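Local atomic coordinates of toll-like receptor 13 (Mus musculus, PDB entry 4Z0C), a protein that recognises and binds single-stranded bacterial 23S ribosomal RNA and signals through MYD88 and TRAF6 to activate NF-kappa-B and the inflammatory response. Residues 122-125 and 126-129; 437-441 and 442-446; 673-676 and 677-681. All coordinates share one frame; numbering follows the deposited sequence.

All three contacts are local turns or a helix end in the leucine-rich-repeat ectodomain and its C-terminal cap, and none touches another. Contacts 1 and 2 each hold a buried repeat phenylalanine with a beta turn just before it. Their threonines are not equivalent: Thr443 precedes its phenylalanine and bonds firmly to a main-chain carbonyl, whereas Thr127 follows its phenylalanine and bonds weakly. The two lie on opposite sides of the chain's centre, with centres 65 Å apart. Contact 3 belongs to the cap, its centre 45 Å from that of contact 1 and 57 Å from that of contact 2. The bound RNA touches none of them: nearest atoms are about 21, 12 and 16 Å away for contacts 1, 2 and 3.

Contact 1. Residues 122-125 and 126-129; sequences HKDA and FTPL
Thr127 folds back on Asp124, and both of its donors aim at one acceptor, the Asp124 carbonyl oxygen. OG1 of Thr127 is 3.4 Å from Asp124 O and N of Thr127 is 3.5 Å from Asp124 O; both bonds are weak. The threonine gets there with OG1 beside its own backbone N (chi1 -57°), which also lays its side chain alongside that of Asp124, the two pointing the same way. The turn before it is better bonded: Ala125 N reaches His122 O at 2.9 Å, and Asp124 N donates to His122 ND1 at 3.0 Å, coming in tilted 34° from the imidazole plane. The side-chain carboxylate of Asp124 has Lys123 NZ as a long ion-pair partner. A water donates to Lys123 O at 2.9 Å; its link to Phe126 N is doubtful, the spacing being too short. Leu129 N closes the last of three type I turns on Phe126 O at 2.8 Å. The apolar side is simple: Ala125 CB sits over one face of the Phe126 ring, offset toward its rim, while the ring also packs on Val152 of helix 145-152. Phe126 is at the phenylalanine position of LRR 4, consistent with the usual leucine-rich-repeat pattern. Because ND1 of His122 accepts, a neutral imidazole would probably carry its proton on NE2. The loop relies on short-range main-chain bonds plus two side-chain groups, Asp124 O alone taking two weak donors.

Contact 2. Residues 437-441 and 442-446; sequences RTLNH and GTFRP
The outer turn of LRR 17, where the chain leaves short strand 438-439 and enters the phenylalanine-bearing loop of the repeat, is built on a type II beta turn from Asn440 to Thr443. Its third position is Gly442, whose positive phi of 74° suits glycine. One acceptor ties the turn together: Asn440 O receives Thr443 OG1 at 2.9 Å, and more weakly Thr443 N at 3.4 Å from the same oxygen. The hydroxyl arrives from above the carbonyl plane, 44° out of it. Thr443 reaches it because OG1 lies beside its own backbone N, anti to the carbonyl carbon (chi1 -68°); its other branch, CG2, then sits 3.8 Å above the centre of the Phe444 ring plane. Leu439 sets its CD1 methyl against CZ and CE2 of that ring, 3.8 Å from Phe444 CZ, and the two side chains cross at about a right angle, so the leucine and phenylalanine of one repeat pack across the turn they flank. At the start of 437-441, Arg437 NH2 bonds to Asp433 O and Asn435 OD1 of the second subunit. On the polar side, Asn440 ND2 and His441 ND1 each bond to a different carboxylate oxygen of Glu464, which fastens this turn to the following repeat. Leu439 also packs on Phe468 and Leu455, its backbone pairs with Ile462 and Glu464, and its side chain rests on Leu463 of parallel strand 462-463.

Contact 3. Residues 673-676 and 677-681; sequences KNWS and MNTEE
Thr679 lies across one face of the Trp675 indole, and this is the tight part of the contact. Its CB sits 4.0 Å from the centroid of the five-membered ring, 23° off the ring normal, a CH-pi contact, with CG2 above the same plane nearer the rim. The backbone brings it there: Thr679 N donates to Trp675 O at 2.8 Å, the N-H...O angle 159°, the one bond between the two segments that is not weak. The indole comes round to meet it because CG of Trp675 is anti to its backbone N (chi1 170°). Hydrogen bonding in the preceding turn is weaker. Asn678 N is 3.1 Å from Asn674 O but poorly angled, and the Asn678 ND2 bond to that same oxygen is bent and weak; Met677 N is likewise weakly bonded to Lys673 O, although Met677 CG packs closely, 3.1 Å from Lys673 O. Asn678 and the glutamates beyond Thr679 are exposed. A water lies 3.3 Å from Trp675 NE1, a weak bond; its link to Thr679 OG1 is doubtful. The loop begins at Thr679, and a weak bond from Glu681 N to Thr679 OG1 falls within it. The element belongs to the LRRCT cap after strand 655-657: Trp675 stacks on Trp671 and packs on Leu647 and Ile684, Asn674 ND2 bonds Asp706, and the Ser676 backbone pairs with Tyr1, so the cap helix meets the chain's own N-terminus.

Contact 1. Residues 122-125 and 126-129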
loop_
_atom_site.group_PDB
_atom_site.type_symbol
_atom_site.label_atom_id
_atom_site.label_comp_id
_atom_site.label_asym_id
_atom_site.label_seq_id
_atom_site.Cartn_x
_atom_site.Cartn_y
_atom_site.Cartn_z
ATOM N N HIS A 122 52.918 -3.440 -6.283
ATOM C CA HIS A 122 54.263 -3.635 -6.788
ATOM C C HIS A 122 54.637 -2.491 -7.722
ATOM O O HIS A 122 53.800 -2.007 -8.495
ATOM C CB HIS A 122 54.426 -4.974 -7.508
ATOM C CG HIS A 122 55.846 -5.265 -7.885
ATOM N ND1 HIS A 122 56.397 -4.862 -9.080
ATOM C CD2 HIS A 122 56.838 -5.886 -7.202
ATOM C CE1 HIS A 122 57.665 -5.238 -9.127
ATOM N NE2 HIS A 122 57.955 -5.857 -7.997
ATOM N N LYS A 123 55.892 -2.058 -7.611
ATOM C CA LYS A 123 56.435 -0.952 -8.390
ATOM C C LYS A 123 56.079 -1.009 -9.874
ATOM O O LYS A 123 55.834 0.022 -10.501
ATOM C CB LYS A 123 57.958 -0.952 -8.254
ATOM C CG LYS A 123 58.617 0.358 -8.630
ATOM C CD LYS A 123 60.128 0.308 -8.388
ATOM C CE LYS A 123 60.720 -1.016 -8.845
ATOM N NZ LYS A 123 61.338 -0.909 -10.201
ATOM N N ASP A 124 56.048 -2.214 -10.430
ATOM C CA ASP A 124 55.839 -2.383 -11.869
ATOM C C ASP A 124 54.470 -2.933 -12.227
ATOM O O ASP A 124 54.261 -3.376 -13.362
ATOM C CB ASP A 124 56.902 -3.298 -12.466
ATOM C CG ASP A 124 58.297 -2.755 -12.286
ATOM O OD1 ASP A 124 58.529 -1.583 -12.665
ATOM O OD2 ASP A 124 59.154 -3.495 -11.756
ATOM N N ALA A 125 53.545 -2.927 -11.269
ATOM C CA ALA A 125 52.228 -3.499 -11.518
ATOM C C ALA A 125 51.531 -2.820 -12.699
ATOM O O ALA A 125 50.962 -3.492 -13.537
ATOM C CB ALA A 125 51.381 -3.447 -10.280
ATOM N N PHE A 126 51.643 -1.497 -12.798
ATOM C CA PHE A 126 50.857 -0.721 -13.768
ATOM C C PHE A 126 51.559 -0.360 -15.088
ATOM O O PHE A 126 50.991 0.361 -15.913
ATOM C CB PHE A 126 50.307 0.554 -13.091
ATOM C CG PHE A 126 49.420 0.277 -11.922
ATOM C CD1 PHE A 126 48.559 -0.818 -11.931
ATOM C CD2 PHE A 126 49.450 1.091 -10.803
ATOM C CE1 PHE A 126 47.730 -1.079 -10.851
ATOM C CE2 PHE A 126 48.624 0.831 -9.713
ATOM C CZ PHE A 126 47.767 -0.255 -9.742
ATOM N N THR A 127 52.786 -0.847 -15.277
ATOM C CA THR A 127 53.548 -0.601 -16.516
ATOM C C THR A 127 52.824 -0.828 -17.864
ATOM O O THR A 127 52.923 0.023 -18.757
ATOM C CB THR A 127 54.897 -1.369 -16.515
ATOM O OG1 THR A 127 55.662 -0.988 -15.361
ATOM C CG2 THR A 127 55.691 -1.031 -17.761
ATOM N N PRO A 128 52.070 -1.941 -18.013
ATOM C CA PRO A 128 51.347 -2.087 -19.289
ATOM C C PRO A 128 50.200 -1.077 -19.469
ATOM O O PRO A 128 49.683 -0.952 -20.577
ATOM C CB PRO A 128 50.770 -3.509 -19.218
ATOM C CG PRO A 128 51.522 -4.200 -18.145
ATOM C CD PRO A 128 51.928 -3.142 -17.166
ATOM N N LEU A 129 49.832 -0.353 -18.414
ATOM C CA LEU A 129 48.641 0.489 -18.458
ATOM C C LEU A 129 48.904 1.857 -19.069
ATOM O O LEU A 129 48.698 2.883 -18.432
ATOM C CB LEU A 129 48.042 0.636 -17.066
ATOM C CG LEU A 129 47.772 -0.705 -16.393
ATOM C CD1 LEU A 129 47.102 -0.496 -15.046
ATOM C CD2 LEU A 129 46.953 -1.619 -17.301
HETATM O O HOH W 1 53.291 0.094 -11.889
#

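Contact 2. Residues 437-441 and 442-446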
loop_
_atom_site.group_PDB
_atom_site.type_symbol
_atom_site.label_atom_id
_atom_site.label_comp_id
_atom_site.label_asym_id
_atom_site.label_seq_id
_atom_site.Cartn_x
_atom_site.Cartn_y
_atom_site.Cartn_z
ATOM N N ARG A 437 -5.634 15.191 -0.208
ATOM C CA ARG A 437 -6.738 14.211 -0.262
ATOM C C ARG A 437 -7.694 14.397 -1.428
ATOM O O ARG A 437 -8.238 13.418 -1.945
ATOM C CB ARG A 437 -7.531 14.181 1.052
ATOM C CG ARG A 437 -6.788 13.434 2.132
ATOM C CD ARG A 437 -7.443 13.498 3.500
ATOM N NE ARG A 437 -6.476 13.025 4.484
ATOM C CZ ARG A 437 -6.768 12.272 5.538
ATOM N NH1 ARG A 437 -8.023 11.914 5.786
ATOM N NH2 ARG A 437 -5.796 11.890 6.356
ATOM N N THR A 438 -7.903 15.640 -1.850
ATOM C CA THR A 438 -8.707 15.899 -3.042
ATOM C C THR A 438 -8.064 16.963 -3.932
ATOM O O THR A 438 -7.308 17.812 -3.468
ATOM C CB THR A 438 -10.154 16.356 -2.729
ATOM O OG1 THR A 438 -10.172 17.777 -2.573
ATOM C CG2 THR A 438 -10.682 15.697 -1.483
ATOM N N LEU A 439 -8.381 16.902 -5.219
ATOM C CA LEU A 439 -7.885 17.862 -6.188
ATOM C C LEU A 439 -9.079 18.677 -6.671
ATOM O O LEU A 439 -10.062 18.118 -7.158
ATOM C CB LEU A 439 -7.246 17.109 -7.347
ATOM C CG LEU A 439 -5.966 17.601 -8.010
ATOM C CD1 LEU A 439 -4.919 18.130 -7.011
ATOM C CD2 LEU A 439 -5.389 16.456 -8.850
ATOM N N ASN A 440 -9.015 19.993 -6.498
ATOM C CA ASN A 440 -10.131 20.844 -6.889
ATOM C C ASN A 440 -10.000 21.263 -8.345
ATOM O O ASN A 440 -8.892 21.283 -8.889
ATOM C CB ASN A 440 -10.210 22.081 -5.989
ATOM C CG ASN A 440 -10.336 21.727 -4.516
ATOM O OD1 ASN A 440 -9.480 22.095 -3.704
ATOM N ND2 ASN A 440 -11.401 20.997 -4.163
ATOM N N HIS A 441 -11.122 21.605 -8.971
ATOM C CA HIS A 441 -11.105 22.065 -10.357
ATOM C C HIS A 441 -10.264 23.331 -10.480
ATOM O O HIS A 441 -10.298 24.216 -9.609
ATOM C CB HIS A 441 -12.524 22.349 -10.869
ATOM C CG HIS A 441 -13.152 23.574 -10.273
ATOM N ND1 HIS A 441 -13.655 23.605 -8.990
ATOM C CD2 HIS A 441 -13.342 24.814 -10.784
ATOM C CE1 HIS A 441 -14.132 24.812 -8.736
ATOM N NE2 HIS A 441 -13.954 25.564 -9.807
ATOM N N GLY A 442 -9.499 23.399 -11.564
ATOM C CA GLY A 442 -8.726 24.578 -11.891
ATOM C C GLY A 442 -7.495 24.823 -11.045
ATOM O O GLY A 442 -6.877 25.888 -11.167
ATOM N N THR A 443 -7.133 23.860 -10.196
ATOM C CA THR A 443 -6.007 24.058 -9.275
ATOM C C THR A 443 -4.723 24.447 -10.008
ATOM O O THR A 443 -3.950 25.245 -9.497
ATOM C CB THR A 443 -5.750 22.832 -8.366
ATOM O OG1 THR A 443 -6.835 22.680 -7.447
ATOM C CG2 THR A 443 -4.454 23.001 -7.564
ATOM N N PHE A 444 -4.523 23.903 -11.213
ATOM C CA PHE A 444 -3.301 24.149 -11.990
ATOM C C PHE A 444 -3.569 24.977 -13.250
ATOM O O PHE A 444 -2.733 25.019 -14.139
ATOM C CB PHE A 444 -2.615 22.827 -12.381
ATOM C CG PHE A 444 -2.551 21.827 -11.268
ATOM C CD1 PHE A 444 -1.610 21.949 -10.263
ATOM C CD2 PHE A 444 -3.448 20.771 -11.219
ATOM C CE1 PHE A 444 -1.557 21.036 -9.220
ATOM C CE2 PHE A 444 -3.397 19.844 -10.187
ATOM C CZ PHE A 444 -2.443 19.982 -9.182
ATOM N N ARG A 445 -4.741 25.601 -13.334
ATOM C CA ARG A 445 -5.105 26.433 -14.490
ATOM C C ARG A 445 -4.041 27.431 -14.967
ATOM O O ARG A 445 -3.830 27.553 -16.175
ATOM C CB ARG A 445 -6.424 27.184 -14.246
ATOM C CG ARG A 445 -7.611 26.632 -14.993
ATOM C CD ARG A 445 -8.258 27.699 -15.873
ATOM N NE ARG A 445 -7.531 27.905 -17.127
ATOM C CZ ARG A 445 -7.789 27.264 -18.267
ATOM N NH1 ARG A 445 -8.764 26.366 -18.321
ATOM N NH2 ARG A 445 -7.067 27.520 -19.356
ATOM N N PRO A 446 -3.384 28.161 -14.036
ATOM C CA PRO A 446 -2.379 29.135 -14.480
ATOM C C PRO A 446 -1.117 28.534 -15.078
ATOM O O PRO A 446 -0.421 29.241 -15.790
ATOM C CB PRO A 446 -2.011 29.877 -13.189
ATOM C CG PRO A 446 -3.157 29.644 -12.270
ATOM C CD PRO A 446 -3.648 28.281 -12.591
#

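Contact 3. Residues 673-676 and 677-681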
loop_
_atom_site.group_PDB
_atom_site.type_symbol
_atom_site.label_atom_id
_atom_site.label_comp_id
_atom_site.label_asym_id
_atom_site.label_seq_id
_atom_site.Cartn_x
_atom_site.Cartn_y
_atom_site.Cartn_z
ATOM N N LYS A 673 14.201 -28.790 -27.353
ATOM C CA LYS A 673 15.573 -29.024 -26.923
ATOM C C LYS A 673 16.585 -28.902 -28.066
ATOM O O LYS A 673 17.632 -28.269 -27.911
ATOM C CB LYS A 673 15.681 -30.396 -26.257
ATOM C CG LYS A 673 17.085 -30.970 -26.202
ATOM C CD LYS A 673 17.020 -32.473 -25.947
ATOM C CE LYS A 673 18.382 -33.148 -26.073
ATOM N NZ LYS A 673 18.801 -33.322 -27.499
ATOM N N ASN A 674 16.272 -29.509 -29.208
ATOM C CA ASN A 674 17.154 -29.420 -30.374
ATOM C C ASN A 674 17.178 -28.040 -31.024
ATOM O O ASN A 674 18.245 -27.538 -31.386
ATOM C CB ASN A 674 16.789 -30.493 -31.404
ATOM C CG ASN A 674 17.206 -31.874 -30.960
ATOM O OD1 ASN A 674 18.266 -32.044 -30.358
ATOM N ND2 ASN A 674 16.344 -32.855 -31.182
ATOM N N TRP A 675 16.000 -27.429 -31.154
ATOM C CA TRP A 675 15.869 -26.125 -31.793
ATOM C C TRP A 675 16.496 -25.031 -30.922
ATOM O O TRP A 675 17.161 -24.125 -31.435
ATOM C CB TRP A 675 14.400 -25.795 -32.082
ATOM C CG TRP A 675 14.193 -24.367 -32.515
ATOM C CD1 TRP A 675 14.305 -23.874 -33.783
ATOM C CD2 TRP A 675 13.867 -23.245 -31.677
ATOM N NE1 TRP A 675 14.060 -22.517 -33.787
ATOM C CE2 TRP A 675 13.781 -22.110 -32.510
ATOM C CE3 TRP A 675 13.629 -23.094 -30.308
ATOM C CZ2 TRP A 675 13.480 -20.839 -32.018
ATOM C CZ3 TRP A 675 13.324 -21.823 -29.817
ATOM C CH2 TRP A 675 13.250 -20.717 -30.671
ATOM N N SER A 676 16.288 -25.122 -29.611
ATOM C CA SER A 676 16.772 -24.086 -28.691
ATOM C C SER A 676 18.290 -24.049 -28.646
ATOM O O SER A 676 18.871 -22.981 -28.496
ATOM C CB SER A 676 16.238 -24.287 -27.283
ATOM O OG SER A 676 16.822 -25.432 -26.701
ATOM N N MET A 677 18.920 -25.220 -28.753
ATOM C CA MET A 677 20.382 -25.321 -28.764
ATOM C C MET A 677 20.945 -24.879 -30.101
ATOM O O MET A 677 22.048 -24.337 -30.163
ATOM C CB MET A 677 20.855 -26.745 -28.453
ATOM C CG MET A 677 20.437 -27.257 -27.075
ATOM S SD MET A 677 20.933 -28.960 -26.705
ATOM C CE MET A 677 22.716 -28.747 -26.754
ATOM N N ASN A 678 20.182 -25.085 -31.169
ATOM C CA ASN A 678 20.731 -24.920 -32.518
ATOM C C ASN A 678 20.418 -23.601 -33.213
ATOM O O ASN A 678 21.200 -23.156 -34.069
ATOM C CB ASN A 678 20.316 -26.094 -33.433
ATOM C CG ASN A 678 20.989 -27.395 -33.049
ATOM O OD1 ASN A 678 22.213 -27.475 -32.933
ATOM N ND2 ASN A 678 20.188 -28.416 -32.824
ATOM N N THR A 679 19.275 -23.000 -32.886
ATOM C CA THR A 679 18.885 -21.747 -33.535
ATOM C C THR A 679 19.941 -20.697 -33.261
ATOM O O THR A 679 20.478 -20.634 -32.175
ATOM C CB THR A 679 17.493 -21.234 -33.084
ATOM O OG1 THR A 679 17.128 -20.080 -33.852
ATOM C CG2 THR A 679 17.461 -20.912 -31.581
ATOM N N GLU A 680 20.280 -19.909 -34.268
ATOM C CA GLU A 680 21.292 -18.867 -34.106
ATOM C C GLU A 680 20.579 -17.532 -34.113
ATOM O O GLU A 680 21.196 -16.479 -33.985
ATOM C CB GLU A 680 22.324 -18.959 -35.241
ATOM C CG GLU A 680 22.978 -20.336 -35.301
ATOM C CD GLU A 680 23.986 -20.496 -36.425
ATOM O OE1 GLU A 680 23.557 -20.444 -37.596
ATOM O OE2 GLU A 680 25.183 -20.729 -36.150
ATOM N N GLU A 681 19.261 -17.591 -34.281
ATOM C CA GLU A 681 18.459 -16.393 -34.398
ATOM C C GLU A 681 17.888 -16.024 -33.032
ATOM O O GLU A 681 17.716 -14.844 -32.720
ATOM C CB GLU A 681 17.339 -16.623 -35.407
ATOM C CG GLU A 681 16.338 -15.492 -35.517
ATOM C CD GLU A 681 16.800 -14.395 -36.469
ATOM O OE1 GLU A 681 16.124 -13.340 -36.515
ATOM O OE2 GLU A 681 17.823 -14.593 -37.179
HETATM O O HOH W 2 15.052 -19.663 -35.029
#